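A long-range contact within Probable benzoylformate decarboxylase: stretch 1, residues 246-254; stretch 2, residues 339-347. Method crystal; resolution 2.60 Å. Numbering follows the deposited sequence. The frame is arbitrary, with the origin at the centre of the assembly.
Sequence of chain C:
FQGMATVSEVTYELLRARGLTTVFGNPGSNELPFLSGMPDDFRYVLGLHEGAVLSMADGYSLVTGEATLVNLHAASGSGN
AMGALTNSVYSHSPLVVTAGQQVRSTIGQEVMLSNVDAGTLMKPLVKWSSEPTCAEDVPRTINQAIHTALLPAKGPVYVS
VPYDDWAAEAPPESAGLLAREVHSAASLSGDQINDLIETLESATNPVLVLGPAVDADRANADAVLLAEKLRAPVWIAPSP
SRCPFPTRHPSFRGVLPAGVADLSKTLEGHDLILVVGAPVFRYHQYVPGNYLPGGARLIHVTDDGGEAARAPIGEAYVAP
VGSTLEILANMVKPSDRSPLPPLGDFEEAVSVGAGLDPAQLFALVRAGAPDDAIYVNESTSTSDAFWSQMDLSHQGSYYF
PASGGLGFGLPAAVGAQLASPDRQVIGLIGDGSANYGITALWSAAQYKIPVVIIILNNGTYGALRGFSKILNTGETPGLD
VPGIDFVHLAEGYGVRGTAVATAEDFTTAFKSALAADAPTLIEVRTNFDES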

# COMPACT_ATOMS: atom_id res chain seq x y z
N PRO C 246 -4.45 5.63 -41.52
CA PRO C 246 -4.62 4.69 -42.63
C PRO C 246 -3.26 4.10 -43.06
O PRO C 246 -2.38 4.85 -43.35
N THR C 247 -3.11 2.78 -43.10
CA THR C 247 -1.81 2.11 -43.44
C THR C 247 -1.47 2.19 -44.93
O THR C 247 -0.36 1.76 -45.25
N ARG C 248 -2.36 2.69 -45.79
CA ARG C 248 -2.02 2.81 -47.25
C ARG C 248 -2.08 4.29 -47.65
O ARG C 248 -2.17 4.62 -48.82
N HIS C 249 -2.06 5.17 -46.71
CA HIS C 249 -1.87 6.60 -47.02
C HIS C 249 -0.44 6.85 -47.48
O HIS C 249 0.49 6.26 -46.95
N PRO C 250 -0.21 7.76 -48.44
CA PRO C 250 1.15 8.18 -48.80
C PRO C 250 2.13 8.38 -47.64
O PRO C 250 3.23 7.88 -47.71
N SER C 251 1.71 9.09 -46.59
CA SER C 251 2.56 9.45 -45.42
C SER C 251 2.92 8.23 -44.58
O SER C 251 3.92 8.29 -43.89
N PHE C 252 2.20 7.11 -44.66
CA PHE C 252 2.43 5.95 -43.76
C PHE C 252 3.79 5.34 -44.02
O PHE C 252 4.08 5.11 -45.21
N ARG C 253 4.58 5.11 -42.95
CA ARG C 253 5.95 4.51 -43.02
C ARG C 253 6.09 3.27 -42.14
O ARG C 253 7.13 2.67 -42.19
N GLY C 254 5.10 2.94 -41.32
CA GLY C 254 5.11 1.75 -40.45
C GLY C 254 5.24 2.08 -38.98
O GLY C 254 4.89 3.19 -38.56
N PRO C 339 3.75 16.93 -52.42
CA PRO C 339 2.94 15.88 -51.82
C PRO C 339 3.61 14.53 -51.98
O PRO C 339 4.16 14.32 -53.00
N LEU C 340 3.54 13.65 -51.00
CA LEU C 340 4.34 12.38 -51.00
C LEU C 340 3.76 11.39 -52.01
O LEU C 340 2.56 11.36 -52.27
N PRO C 341 4.60 10.57 -52.69
CA PRO C 341 4.10 9.61 -53.68
C PRO C 341 3.26 8.50 -53.03
O PRO C 341 3.43 8.21 -51.84
N PRO C 342 2.33 7.86 -53.76
CA PRO C 342 1.71 6.62 -53.31
C PRO C 342 2.73 5.53 -52.91
O PRO C 342 3.84 5.43 -53.47
N LEU C 343 2.35 4.71 -51.93
CA LEU C 343 3.21 3.63 -51.40
C LEU C 343 3.40 2.61 -52.50
O LEU C 343 2.49 2.49 -53.33
N GLY C 344 4.53 1.91 -52.47
CA GLY C 344 4.74 0.73 -53.32
C GLY C 344 3.61 -0.25 -53.13
O GLY C 344 2.96 -0.25 -52.10
N ASP C 345 3.41 -1.09 -54.13
CA ASP C 345 2.46 -2.23 -54.10
C ASP C 345 2.89 -3.14 -52.94
O ASP C 345 4.07 -3.05 -52.53
N PHE C 346 1.97 -3.90 -52.36
CA PHE C 346 2.30 -4.87 -51.29
C PHE C 346 3.33 -5.87 -51.84
O PHE C 346 3.09 -6.45 -52.94
N GLU C 347 4.43 -6.07 -51.11
CA GLU C 347 5.45 -7.13 -51.35
C GLU C 347 4.75 -8.49 -51.54
O GLU C 347 3.69 -8.75 -50.93

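How does Arg 248 reach the second stretch when its CA-to-CB bond points sideways? Three successive m rotamers, chi1 to chi3, curl the chain so that its end comes nearer, and it becomes one of the two most heavily covered residues of the contact. The guanidinium then lies flat on the ring of Phe 346, with planes at 25° and Arg 248 CZ 3.8 Å from the ring centroid of Phe 346, a cation-pi arrangement over the ring face. Phe 346, itself m at chi1, also starts sideways and brings its ring inward. Over the opposite face of the guanidinium sits Leu 343 CB, so the charged group is sandwiched.

What polar partner does the guanidinium find between these two apolar covers? Its edge remains free for polar contact, and Arg 248 NH2 donates a hydrogen bond to Gly 344 O at 2.7 Å. This is the sole hydrogen bond between the stretches.

Why is Leu 343 so well covered? It points toward stretch 1 with an m, t rotamer and enters a bend formed by two successive type I turns. Carbonyl oxygens line its path: Leu 343 CD1 lies 3.5 Å from His 249 O and 3.6 Å from Thr 247 O, while Leu 343 CD2 lies 3.4 Å from Phe 252 O. The contact with Phe 252 also includes an apolar approach, Phe 252 CB to Leu 343 CD1 at 4.3 Å.

What does Leu 340 add? It too points toward stretch 1, again as m, t. Its CB meets Pro 250 CB at 4.2 Å, and Leu 340 CD1 comes within 3.6 Å of Ser 251 OG and 4.0 Å of Arg 253 NH2. Arg 253 is held in place within its own stretch, where NH1 donates to Pro 250 O and Phe 252 O, both at 2.9 Å.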

# COMPACT_ATOMS: atom_id res chain seq x y z
CB PRO C 246 -5.28 5.53 -43.74
CG PRO C 246 -5.65 6.87 -43.15
CD PRO C 246 -4.88 7.00 -41.84
CB THR C 247 -1.76 0.63 -43.04
OG1 THR C 247 -2.65 -0.12 -43.86
CG2 THR C 247 -2.06 0.46 -41.56
CB ARG C 248 -2.88 1.90 -48.14
CG ARG C 248 -2.87 0.43 -47.74
CD ARG C 248 -1.48 -0.19 -47.81
NE ARG C 248 -1.04 -0.36 -49.21
CZ ARG C 248 0.24 -0.49 -49.57
NH1 ARG C 248 1.20 -0.50 -48.66
NH2 ARG C 248 0.59 -0.61 -50.84
CB HIS C 249 -2.22 7.45 -45.80
CG HIS C 249 -2.29 8.89 -46.13
ND1 HIS C 249 -1.19 9.67 -46.06
CD2 HIS C 249 -3.31 9.68 -46.53
CE1 HIS C 249 -1.51 10.90 -46.41
NE2 HIS C 249 -2.82 10.94 -46.69
CB PRO C 250 0.87 9.49 -49.54
CG PRO C 250 -0.37 9.10 -50.33
CD PRO C 250 -1.22 8.38 -49.31
CB SER C 251 1.90 10.50 -44.60
OG SER C 251 1.91 11.77 -45.26
CB PHE C 252 1.36 4.87 -43.90
CG PHE C 252 1.43 3.86 -42.80
CD1 PHE C 252 1.19 4.22 -41.49
CD2 PHE C 252 1.80 2.55 -43.07
CE1 PHE C 252 1.28 3.30 -40.47
CE2 PHE C 252 1.88 1.61 -42.05
CZ PHE C 252 1.62 2.00 -40.75
CB ARG C 253 7.00 5.51 -42.55
CG ARG C 253 7.15 6.73 -43.45
CD ARG C 253 7.82 6.38 -44.75
NE ARG C 253 7.81 7.51 -45.67
CZ ARG C 253 6.81 7.79 -46.51
NH1 ARG C 253 5.72 7.03 -46.58
NH2 ARG C 253 6.94 8.85 -47.29
CB PRO C 339 1.62 15.90 -52.64
CG PRO C 339 1.53 17.32 -53.16
CD PRO C 339 2.97 17.77 -53.35
CB LEU C 340 4.41 11.80 -49.58
CG LEU C 340 5.21 12.64 -48.57
CD1 LEU C 340 4.91 12.26 -47.14
CD2 LEU C 340 6.71 12.57 -48.84
CB PRO C 341 5.37 9.06 -54.34
CG PRO C 341 6.48 9.33 -53.38
CD PRO C 341 6.08 10.56 -52.59
CB PRO C 342 0.97 6.12 -54.60
CG PRO C 342 0.70 7.36 -55.40
CD PRO C 342 1.92 8.20 -55.14
CB LEU C 343 2.54 2.99 -50.18
CG LEU C 343 2.47 3.89 -48.95
CD1 LEU C 343 1.83 3.14 -47.81
CD2 LEU C 343 3.84 4.41 -48.55
CB ASP C 345 2.39 -2.90 -55.47
CG ASP C 345 0.95 -3.22 -55.82
OD1 ASP C 345 0.07 -3.05 -54.87
OD2 ASP C 345 0.71 -3.65 -57.02
CB PHE C 346 1.06 -5.63 -50.85
CG PHE C 346 0.07 -4.86 -50.04
CD1 PHE C 346 0.38 -4.46 -48.74
CD2 PHE C 346 -1.16 -4.52 -50.58
CE1 PHE C 346 -0.53 -3.75 -47.98
CE2 PHE C 346 -2.07 -3.79 -49.81
CZ PHE C 346 -1.76 -3.44 -48.50
CB GLU C 347 6.47 -7.18 -50.22
CG GLU C 347 7.67 -8.08 -50.52
CD GLU C 347 8.77 -8.10 -49.47
OE1 GLU C 347 8.62 -7.39 -48.40
OE2 GLU C 347 9.78 -8.82 -49.71